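Local coordinates for probable glutamine-binding lipoprotein GlnH (GLNBP) (Mycobacterium tuberculosis, PDB 6H20) that binds asparagine and probably aspartate as a family 3 solute-binding lipoprotein, and is thought to regulate protein kinase G and so glutamate metabolism, at residues Glu8-Gln13 / Pro183-Val188; Arg52-Leu57 / Gln114-Val119; Leu131-Thr136 / Gly245-Val250; Asp158-Arg163 / Arg177-Pro182. All coordinates share one frame; numbering follows the deposited sequence.

Interaction 1 (Glu8-Gln13 / Pro183-Val188); sequences EIMPPQ and PVIVSV
Three backbone hydrogen bonds join the two segments. Glu8 and Ser187 form a hydrogen-bonded antiparallel pair: Glu8 N gives its hydrogen to Ser187 O at 2.9 Å, and Ser187 N returns one to Glu8 O at 2.8 Å, both donors lying in the planes of the carbonyls they meet. The third, Met10 N to Ile185 O at 2.9 Å, is nearly straight (170° at the hydrogen). Beyond it the segments part, and a water bridges them, donating to Met10 O and accepting from Ile185 N. Pro11 and Pro12 have no N-H with which to extend the pairing.

The short strand 8-9 is thereby an edge strand, added antiparallel to strand 184-188, whose other side pairs parallel with strand 163-167.

Apolar contacts divide between the two faces. Ile9 and Val184 cross obliquely, CG2 of Ile9 standing 4.0 Å from CG1 of Val184, while Val186 lies opposite Ile9. On the other face Met10 bends at chi3 (16°), which brings SD to 3.7 Å from CG2 of Ile185 and CE to 3.8 Å from that same methyl; a flexible thioether can bend to follow Ile185, and Leu173 and Arg177 touch it as well.

Among polar side chains, Ser187 has its hydroxyl in the crowded position between N and the carbonyl carbon (chi1 73°), where OG is hydrogen-bonded to Arg168, outside both segments; Glu8 makes only a long, weak ion pair with that arginine.

Interaction 2 (Arg52-Leu57 / Gln114-Val119); sequences RLIVGL and QVDIVV
The guanidinium of Arg52 carries CD1 of Ile54 on one face, 3.9 Å above the plane and offset toward the rim, its N-H groups turning to Glu97 in a salt bridge and to Arg50 O. The second flat group, the carboxylate of Asp116, is gripped at both oxygens: OD1 in a salt bridge with Arg50, OD2 by Ile54 N and by a water that also donates to Arg52 O. Both stand just before neighbouring parallel strands, 53-57 and 117-118, in the mixed sheet of a type II solute-binding lobe.

Asp116 suits its place because its side chain can stand in for a backbone acceptor. Ile54 N meets the anti lone pair of OD2 at 2.8 Å, almost straight (174°), while Asp116 N answers to Ile54 O at 2.8 Å; Ile117 N adds a weak bond to that carbonyl. Strand pairing follows with Gly56 N to Ile117 O at 2.8 Å and Val119 N to Gly56 O at 3.1 Å.

Gly56 lets CG1 of Val115 come to 3.9 Å from its CA. On the opposite face, Ile117 CG1 lies 4.1 Å from Val55 CG2, and Ile117 CD1 meets Leu53 CD2 at 3.8 Å.

Interaction 3 (Leu131-Thr136 / Gly245-Val250); sequences LVNFST and GLVRFV
Helix 244-259, which follows the long strand 232-240 of the solute-binding fold, here packs against the short strand 132-134, itself paired antiparallel with strand 232-240. Two valines one helical turn apart, Val247 and Val250, supply the helix surface, and Ile239 flanks both.

Val247 uses both branches. Its CG2, anti to the carbonyl carbon, sits over the flat amide of Asn133, 3.6 Å from CG and 3.8 Å from OD1, with the two side chains crossing at about a right angle. Its CG1, anti to the backbone N (chi1 177°), rests 3.6 Å from Phe134 O. Val250 then touches the next residue, its CG1 lying 3.8 Å from CB of Ser135. A beta-branched valine fits these places because its two methyls are short and fixed in direction.

The polar groups beneath find partners. Asn133 OD1 accepts from Phe134 N at 3.0 Å in a bent bond and also from Arg129, while ND2 gives to Leu241 O, so the rotation of the amide is fixed, one face under the methyl, despite an unusual chi1 of -133°. Phe134 O is hydrogen-bonded to Ser30 OG. Ser135 OG donates to Thr136 O at 2.8 Å and is also hydrogen-bonded to Val237 N. Phe134 points away from the helix, onto Met122 of the asparagine pocket.

No hydrogen bond joins the two segments. The buried amide and hydroxyl have their bonding met by other parts of the chain; an amide face, a carbonyl oxygen and CB of Ser135 meet the valines, so the contact rests on van der Waals packing.

Interaction 4 (Asp158-Arg163 / Arg177-Pro182); sequences DLSGKR and REIAPP
Ser160 is the tight centre of this contact; around it lies a looser rim, in which Pro181 and Gly161 are exposed and Pro182 partly so. Its OG, anti to the carbonyl carbon (chi1 -65°), reaches across to donate to Pro181 O at only 2.6 Å, on a lone pair in the carbonyl plane. Ser160 OG also lies 3.4 Å from CD of Pro181, so the hydroxyl is pressed against the proline as well as bonded to it. Inward of this bond the packing turns apolar: Leu159 and Ile179 cross obliquely and meet tip to tip, CD1 to CD1, at 3.9 Å, both well buried.

On the solvent side a water donates to both Ser160 OG and Ala180 O, bridging the two segments. Gly161 N also reaches Pro182 O, at 3.0 Å, but from above the carbonyl plane rather than on a lone pair. Gly161 occupies the third position of a type II turn from Leu159 to Lys162, where its phi of 74° suits a residue without a side chain; Lys162 NZ reaches back to Asp158 O.

The loops stand at one end of a beta-alpha-beta unit, before strand 163-167 and between helix 171-176 and the parallel strand 184-188. Pro181 and Pro182, the first after a cis peptide bond, lack an N-H and can offer only carbonyl oxygens, so the turn must supply the donors: a serine hydroxyl and a glycine N-H.

Interactions 1 and 4 are neighbours in one lobe, their centres 10 Å apart: strand 184-188 runs on from the loop 177-182, and Val184 N lies 2.8 Å from Lys162 O, a probable hydrogen bond between the two contacts. Interactions 2 and 3 share the other lobe, 12 Å between centres, where CD2 of Leu246 lies 3.4 Å from Asp116 O. Interactions 3 and 4 lie on opposite sides of the chain's centre. The side chains of Val118 and Phe134 are each about 8 Å from the bound asparagine, that of Ser187 about 12 Å. Centres of interactions 1 and 2 are 31 Å apart, although both reach the same mixed sheet.

Interaction 1 (Glu8-Gln13 / Pro183-Val188)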
# COMPACT_ATOMS: atom_id res chain seq x y z
N GLU A 8 12.94 11.67 11.60
CA GLU A 8 12.52 12.86 12.32
C GLU A 8 11.72 12.46 13.54
O GLU A 8 10.73 11.72 13.42
CB GLU A 8 11.64 13.74 11.42
CG GLU A 8 12.29 14.12 10.11
CD GLU A 8 11.31 14.74 9.12
OE1 GLU A 8 10.21 15.14 9.53
OE2 GLU A 8 11.66 14.80 7.93
N ILE A 9 12.12 12.95 14.71
CA ILE A 9 11.26 12.87 15.88
C ILE A 9 10.24 14.01 15.80
O ILE A 9 10.60 15.19 15.84
CB ILE A 9 12.09 12.94 17.18
CG1 ILE A 9 13.17 11.85 17.18
CG2 ILE A 9 11.18 12.82 18.39
CD1 ILE A 9 14.27 12.07 18.22
N MET A 10 8.96 13.65 15.67
CA MET A 10 7.93 14.65 15.42
C MET A 10 7.63 15.45 16.70
O MET A 10 7.85 14.96 17.81
CB MET A 10 6.66 13.96 14.92
CG MET A 10 6.80 13.46 13.49
SD MET A 10 5.32 12.65 12.84
CE MET A 10 4.07 13.15 14.01
N PRO A 11 7.16 16.69 16.57
CA PRO A 11 6.86 17.50 17.77
C PRO A 11 5.71 16.89 18.54
O PRO A 11 4.78 16.35 17.92
CB PRO A 11 6.47 18.88 17.20
CG PRO A 11 6.51 18.78 15.74
CD PRO A 11 6.81 17.37 15.31
N PRO A 12 5.72 16.94 19.87
CA PRO A 12 4.60 16.38 20.63
C PRO A 12 3.32 17.16 20.35
O PRO A 12 3.29 18.39 20.41
CB PRO A 12 5.04 16.54 22.09
CG PRO A 12 6.51 16.85 22.05
CD PRO A 12 6.75 17.53 20.74
N GLN A 13 2.28 16.43 20.00
CA GLN A 13 1.00 17.04 19.69
C GLN A 13 -0.08 16.31 20.47
O GLN A 13 0.07 15.13 20.79
CB GLN A 13 0.71 16.97 18.18
CG GLN A 13 1.67 17.80 17.34
CD GLN A 13 1.45 17.65 15.85
OE1 GLN A 13 0.79 18.49 15.22
NE2 GLN A 13 1.99 16.59 15.27
N PRO A 183 2.47 8.15 21.75
CA PRO A 183 3.84 7.67 21.64
C PRO A 183 4.76 8.84 21.31
O PRO A 183 4.31 9.93 20.94
CB PRO A 183 3.79 6.70 20.45
CG PRO A 183 2.35 6.60 20.06
CD PRO A 183 1.67 7.82 20.56
N VAL A 184 6.05 8.59 21.43
CA VAL A 184 7.05 9.41 20.75
C VAL A 184 7.05 8.97 19.30
O VAL A 184 7.36 7.81 18.99
CB VAL A 184 8.43 9.22 21.38
CG1 VAL A 184 9.49 9.92 20.54
CG2 VAL A 184 8.44 9.72 22.82
N ILE A 185 6.67 9.86 18.39
CA ILE A 185 6.48 9.47 17.00
C ILE A 185 7.73 9.80 16.21
O ILE A 185 8.15 10.96 16.15
CB ILE A 185 5.23 10.12 16.38
CG1 ILE A 185 3.98 9.78 17.23
CG2 ILE A 185 5.06 9.64 14.94
CD1 ILE A 185 2.69 10.44 16.72
N VAL A 186 8.33 8.77 15.61
CA VAL A 186 9.52 8.89 14.78
C VAL A 186 9.09 8.61 13.35
O VAL A 186 8.56 7.53 13.07
CB VAL A 186 10.61 7.91 15.24
CG1 VAL A 186 11.84 8.01 14.34
CG2 VAL A 186 10.97 8.15 16.70
N SER A 187 9.28 9.57 12.46
CA SER A 187 8.85 9.38 11.08
C SER A 187 10.05 9.23 10.15
O SER A 187 11.13 9.76 10.42
CB SER A 187 7.89 10.48 10.62
OG SER A 187 8.54 11.72 10.39
N VAL A 188 9.84 8.49 9.06
CA VAL A 188 10.89 8.16 8.09
C VAL A 188 10.30 8.25 6.69
O VAL A 188 9.10 8.44 6.50
CB VAL A 188 11.48 6.76 8.34
CG1 VAL A 188 12.21 6.71 9.69
CG2 VAL A 188 10.39 5.71 8.23
O HOH W 1 6.95 12.79 19.20

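Interaction 2 (Arg52-Leu57 / Gln114-Val119)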
# COMPACT_ATOMS: atom_id res chain seq x y z
N ARG A 52 4.45 1.64 -23.04
CA ARG A 52 4.60 1.01 -21.74
C ARG A 52 3.69 1.70 -20.74
O ARG A 52 3.34 2.87 -20.90
CB ARG A 52 6.06 1.05 -21.23
CG ARG A 52 6.48 2.39 -20.62
CD ARG A 52 6.67 3.47 -21.68
NE ARG A 52 7.45 4.59 -21.16
CZ ARG A 52 7.53 5.78 -21.75
NH1 ARG A 52 6.88 6.00 -22.89
NH2 ARG A 52 8.26 6.75 -21.21
N LEU A 53 3.31 0.94 -19.71
CA LEU A 53 2.58 1.45 -18.56
C LEU A 53 3.57 2.00 -17.55
O LEU A 53 4.54 1.31 -17.19
CB LEU A 53 1.78 0.31 -17.93
CG LEU A 53 0.94 0.61 -16.69
CD1 LEU A 53 -0.26 1.48 -17.08
CD2 LEU A 53 0.47 -0.69 -16.01
N ILE A 54 3.35 3.23 -17.10
CA ILE A 54 4.24 3.87 -16.12
C ILE A 54 3.60 3.74 -14.75
O ILE A 54 2.49 4.25 -14.52
CB ILE A 54 4.53 5.33 -16.49
CG1 ILE A 54 5.15 5.40 -17.88
CG2 ILE A 54 5.44 5.97 -15.44
CD1 ILE A 54 5.23 6.81 -18.46
N VAL A 55 4.30 3.05 -13.84
CA VAL A 55 3.76 2.61 -12.57
C VAL A 55 4.55 3.27 -11.44
O VAL A 55 5.77 3.15 -11.39
CB VAL A 55 3.87 1.08 -12.44
CG1 VAL A 55 3.34 0.60 -11.09
CG2 VAL A 55 3.13 0.39 -13.58
N GLY A 56 3.83 3.91 -10.52
CA GLY A 56 4.45 4.51 -9.35
C GLY A 56 4.50 3.52 -8.20
O GLY A 56 3.47 2.93 -7.84
N LEU A 57 5.68 3.35 -7.63
CA LEU A 57 5.91 2.47 -6.48
C LEU A 57 7.31 2.77 -5.96
O LEU A 57 7.92 3.77 -6.35
CB LEU A 57 5.69 1.00 -6.84
CG LEU A 57 6.26 0.41 -8.14
CD1 LEU A 57 7.79 0.43 -8.17
CD2 LEU A 57 5.72 -1.01 -8.34
N GLN A 114 2.22 12.20 -13.61
CA GLN A 114 3.58 11.70 -13.75
C GLN A 114 3.65 10.18 -13.85
O GLN A 114 4.70 9.65 -14.22
CB GLN A 114 4.43 12.17 -12.57
CG GLN A 114 4.60 13.67 -12.49
CD GLN A 114 5.43 14.09 -11.28
OE1 GLN A 114 5.40 13.42 -10.25
NE2 GLN A 114 6.17 15.18 -11.42
N VAL A 115 2.57 9.47 -13.52
CA VAL A 115 2.46 8.03 -13.71
C VAL A 115 1.06 7.75 -14.20
O VAL A 115 0.14 8.54 -14.00
CB VAL A 115 2.73 7.24 -12.41
CG1 VAL A 115 4.14 7.50 -11.88
CG2 VAL A 115 1.70 7.60 -11.34
N ASP A 116 0.89 6.58 -14.83
CA ASP A 116 -0.46 6.16 -15.19
C ASP A 116 -1.21 5.64 -13.97
O ASP A 116 -2.39 5.95 -13.77
CB ASP A 116 -0.41 5.06 -16.26
CG ASP A 116 0.25 5.51 -17.55
OD1 ASP A 116 -0.20 6.53 -18.14
OD2 ASP A 116 1.19 4.83 -18.01
N ILE A 117 -0.54 4.83 -13.15
CA ILE A 117 -1.16 4.25 -11.96
C ILE A 117 -0.13 4.21 -10.85
O ILE A 117 1.09 4.20 -11.09
CB ILE A 117 -1.72 2.82 -12.20
CG1 ILE A 117 -0.60 1.83 -12.55
CG2 ILE A 117 -2.79 2.85 -13.30
CD1 ILE A 117 -1.09 0.39 -12.75
N VAL A 118 -0.62 4.22 -9.61
CA VAL A 118 0.19 3.92 -8.43
C VAL A 118 -0.28 2.58 -7.91
O VAL A 118 -1.48 2.39 -7.65
CB VAL A 118 0.04 5.00 -7.35
CG1 VAL A 118 0.64 4.54 -6.02
CG2 VAL A 118 0.70 6.31 -7.79
N VAL A 119 0.63 1.63 -7.78
CA VAL A 119 0.35 0.35 -7.12
C VAL A 119 1.40 0.27 -6.01
O VAL A 119 2.53 -0.18 -6.23
CB VAL A 119 0.42 -0.86 -8.05
CG1 VAL A 119 -0.17 -2.09 -7.36
CG2 VAL A 119 -0.34 -0.59 -9.36
O HOH W 2 2.19 5.26 -20.46

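Interaction 3 (Leu131-Thr136 / Gly245-Val250)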
# COMPACT_ATOMS: atom_id res chain seq x y z
N LEU A 131 -8.91 13.83 -4.06
CA LEU A 131 -7.75 14.22 -4.86
C LEU A 131 -7.41 13.26 -5.98
O LEU A 131 -6.87 13.70 -7.00
CB LEU A 131 -6.52 14.38 -3.96
CG LEU A 131 -6.70 15.30 -2.76
CD1 LEU A 131 -5.48 15.25 -1.86
CD2 LEU A 131 -6.97 16.72 -3.24
N VAL A 132 -7.65 11.96 -5.82
CA VAL A 132 -7.33 10.96 -6.84
C VAL A 132 -8.47 9.96 -6.93
O VAL A 132 -9.33 9.89 -6.06
CB VAL A 132 -6.01 10.22 -6.54
CG1 VAL A 132 -4.85 11.20 -6.41
CG2 VAL A 132 -6.14 9.38 -5.26
N ASN A 133 -8.45 9.17 -8.00
CA ASN A 133 -9.38 8.06 -8.14
C ASN A 133 -8.72 6.75 -7.71
O ASN A 133 -7.51 6.66 -7.55
CB ASN A 133 -9.89 7.96 -9.57
CG ASN A 133 -11.37 7.81 -9.62
OD1 ASN A 133 -11.92 6.96 -8.93
ND2 ASN A 133 -12.04 8.66 -10.40
N PHE A 134 -9.55 5.72 -7.53
CA PHE A 134 -9.05 4.41 -7.15
C PHE A 134 -9.85 3.33 -7.86
O PHE A 134 -11.06 3.48 -8.10
CB PHE A 134 -9.21 4.13 -5.65
CG PHE A 134 -8.31 4.95 -4.76
CD1 PHE A 134 -6.98 4.58 -4.55
CD2 PHE A 134 -8.80 6.07 -4.11
CE1 PHE A 134 -6.15 5.33 -3.72
CE2 PHE A 134 -7.98 6.83 -3.28
CZ PHE A 134 -6.65 6.45 -3.08
N SER A 135 -9.18 2.23 -8.15
CA SER A 135 -9.82 0.97 -8.52
C SER A 135 -10.58 0.40 -7.32
O SER A 135 -10.52 0.91 -6.20
CB SER A 135 -8.77 -0.06 -8.91
OG SER A 135 -8.02 -0.48 -7.77
N THR A 136 -11.29 -0.70 -7.59
CA THR A 136 -11.82 -1.52 -6.51
C THR A 136 -10.67 -2.10 -5.67
O THR A 136 -9.49 -2.04 -6.04
CB THR A 136 -12.66 -2.67 -7.07
OG1 THR A 136 -11.87 -3.44 -7.99
CG2 THR A 136 -13.92 -2.13 -7.76
N GLY A 245 -11.87 6.44 -17.38
CA GLY A 245 -11.70 5.29 -18.26
C GLY A 245 -10.67 4.31 -17.75
O GLY A 245 -10.85 3.10 -17.82
N LEU A 246 -9.56 4.83 -17.23
CA LEU A 246 -8.54 3.95 -16.67
C LEU A 246 -9.02 3.25 -15.41
O LEU A 246 -8.64 2.10 -15.16
CB LEU A 246 -7.27 4.75 -16.41
CG LEU A 246 -6.03 3.97 -15.98
CD1 LEU A 246 -5.75 2.81 -16.90
CD2 LEU A 246 -4.82 4.92 -15.94
N VAL A 247 -9.86 3.91 -14.61
CA VAL A 247 -10.47 3.24 -13.46
C VAL A 247 -11.26 2.02 -13.92
O VAL A 247 -11.11 0.92 -13.39
CB VAL A 247 -11.36 4.22 -12.66
CG1 VAL A 247 -12.05 3.47 -11.52
CG2 VAL A 247 -10.54 5.39 -12.15
N ARG A 248 -12.15 2.22 -14.91
CA ARG A 248 -12.93 1.09 -15.41
C ARG A 248 -12.03 0.01 -15.99
O ARG A 248 -12.28 -1.18 -15.77
CB ARG A 248 -13.95 1.56 -16.46
CG ARG A 248 -14.92 2.59 -15.92
CD ARG A 248 -15.98 2.90 -16.98
NE ARG A 248 -16.83 4.02 -16.60
CZ ARG A 248 -17.90 3.91 -15.81
NH1 ARG A 248 -18.24 2.72 -15.31
NH2 ARG A 248 -18.62 4.98 -15.51
N PHE A 249 -10.98 0.40 -16.71
CA PHE A 249 -10.07 -0.59 -17.29
C PHE A 249 -9.41 -1.42 -16.20
O PHE A 249 -9.42 -2.66 -16.26
CB PHE A 249 -9.00 0.10 -18.16
CG PHE A 249 -8.15 -0.87 -18.93
CD1 PHE A 249 -7.07 -1.52 -18.32
CD2 PHE A 249 -8.47 -1.18 -20.25
CE1 PHE A 249 -6.32 -2.44 -19.03
CE2 PHE A 249 -7.72 -2.09 -20.96
CZ PHE A 249 -6.65 -2.73 -20.35
N VAL A 250 -8.82 -0.76 -15.20
CA VAL A 250 -8.16 -1.49 -14.11
C VAL A 250 -9.16 -2.37 -13.37
O VAL A 250 -8.85 -3.49 -12.97
CB VAL A 250 -7.44 -0.51 -13.17
CG1 VAL A 250 -6.90 -1.24 -11.94
CG2 VAL A 250 -6.29 0.19 -13.91

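Interaction 4 (Asp158-Arg163 / Arg177-Pro182)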
# COMPACT_ATOMS: atom_id res chain seq x y z
N ASP A 158 0.24 0.12 25.11
CA ASP A 158 1.66 -0.05 25.39
C ASP A 158 2.53 0.90 24.57
O ASP A 158 3.70 1.11 24.91
CB ASP A 158 2.09 -1.49 25.09
CG ASP A 158 1.47 -2.49 26.05
OD1 ASP A 158 1.15 -2.11 27.20
OD2 ASP A 158 1.33 -3.67 25.67
N LEU A 159 1.99 1.46 23.49
CA LEU A 159 2.74 2.38 22.65
C LEU A 159 2.90 3.76 23.28
O LEU A 159 3.82 4.49 22.89
CB LEU A 159 2.05 2.51 21.29
CG LEU A 159 1.97 1.19 20.51
CD1 LEU A 159 1.36 1.44 19.13
CD2 LEU A 159 3.34 0.53 20.41
N SER A 160 2.03 4.12 24.22
CA SER A 160 2.10 5.43 24.86
C SER A 160 3.47 5.64 25.50
O SER A 160 3.95 4.78 26.24
CB SER A 160 1.01 5.55 25.92
OG SER A 160 -0.29 5.52 25.34
N GLY A 161 4.09 6.77 25.18
CA GLY A 161 5.40 7.09 25.70
C GLY A 161 6.55 6.32 25.08
O GLY A 161 7.71 6.61 25.43
N LYS A 162 6.30 5.38 24.19
CA LYS A 162 7.35 4.61 23.53
C LYS A 162 7.61 5.17 22.13
O LYS A 162 6.78 5.90 21.57
CB LYS A 162 6.97 3.13 23.45
CG LYS A 162 6.67 2.50 24.81
CD LYS A 162 7.92 2.01 25.50
CE LYS A 162 7.58 1.15 26.72
NZ LYS A 162 6.34 0.33 26.51
N ARG A 163 8.77 4.83 21.58
CA ARG A 163 9.19 5.35 20.28
C ARG A 163 8.60 4.47 19.19
O ARG A 163 8.98 3.31 19.05
CB ARG A 163 10.72 5.40 20.19
CG ARG A 163 11.37 6.39 21.16
CD ARG A 163 12.85 6.11 21.30
NE ARG A 163 13.10 4.74 21.71
CZ ARG A 163 14.29 4.14 21.66
NH1 ARG A 163 15.35 4.81 21.22
NH2 ARG A 163 14.42 2.88 22.06
N ARG A 177 -1.44 8.97 15.59
CA ARG A 177 -1.73 10.29 16.17
C ARG A 177 -3.00 10.30 17.02
O ARG A 177 -3.27 11.30 17.68
CB ARG A 177 -1.81 11.34 15.06
CG ARG A 177 -0.47 11.71 14.46
CD ARG A 177 0.21 12.84 15.24
NE ARG A 177 -0.47 14.12 15.00
CZ ARG A 177 -1.23 14.74 15.89
NH1 ARG A 177 -1.40 14.21 17.09
NH2 ARG A 177 -1.82 15.88 15.58
N GLU A 178 -3.78 9.22 17.01
CA GLU A 178 -4.95 9.11 17.86
C GLU A 178 -4.64 8.58 19.24
O GLU A 178 -5.47 8.70 20.14
CB GLU A 178 -6.01 8.21 17.22
CG GLU A 178 -6.57 8.77 15.94
CD GLU A 178 -7.48 7.79 15.21
OE1 GLU A 178 -7.82 6.74 15.80
OE2 GLU A 178 -7.84 8.08 14.05
N ILE A 179 -3.45 8.00 19.44
CA ILE A 179 -3.17 7.30 20.68
C ILE A 179 -2.99 8.30 21.81
O ILE A 179 -2.28 9.30 21.67
CB ILE A 179 -1.96 6.38 20.51
CG1 ILE A 179 -2.29 5.28 19.51
CG2 ILE A 179 -1.56 5.76 21.84
CD1 ILE A 179 -1.06 4.47 19.07
N ALA A 180 -3.61 8.01 22.95
CA ALA A 180 -3.59 8.90 24.12
C ALA A 180 -3.21 8.07 25.34
O ALA A 180 -3.88 7.06 25.63
CB ALA A 180 -4.96 9.55 24.31
N PRO A 181 -2.15 8.43 26.08
CA PRO A 181 -1.17 9.47 25.75
C PRO A 181 -0.34 9.09 24.53
O PRO A 181 -0.23 7.90 24.23
CB PRO A 181 -0.28 9.53 27.00
CG PRO A 181 -1.00 8.78 28.06
CD PRO A 181 -1.87 7.79 27.37
N PRO A 182 0.22 10.08 23.84
CA PRO A 182 0.86 9.79 22.56
C PRO A 182 2.12 8.97 22.73
O PRO A 182 2.81 9.06 23.77
CB PRO A 182 1.19 11.19 22.01
CG PRO A 182 0.18 12.09 22.67
CD PRO A 182 0.07 11.52 24.06
O HOH W 3 -2.75 4.53 26.18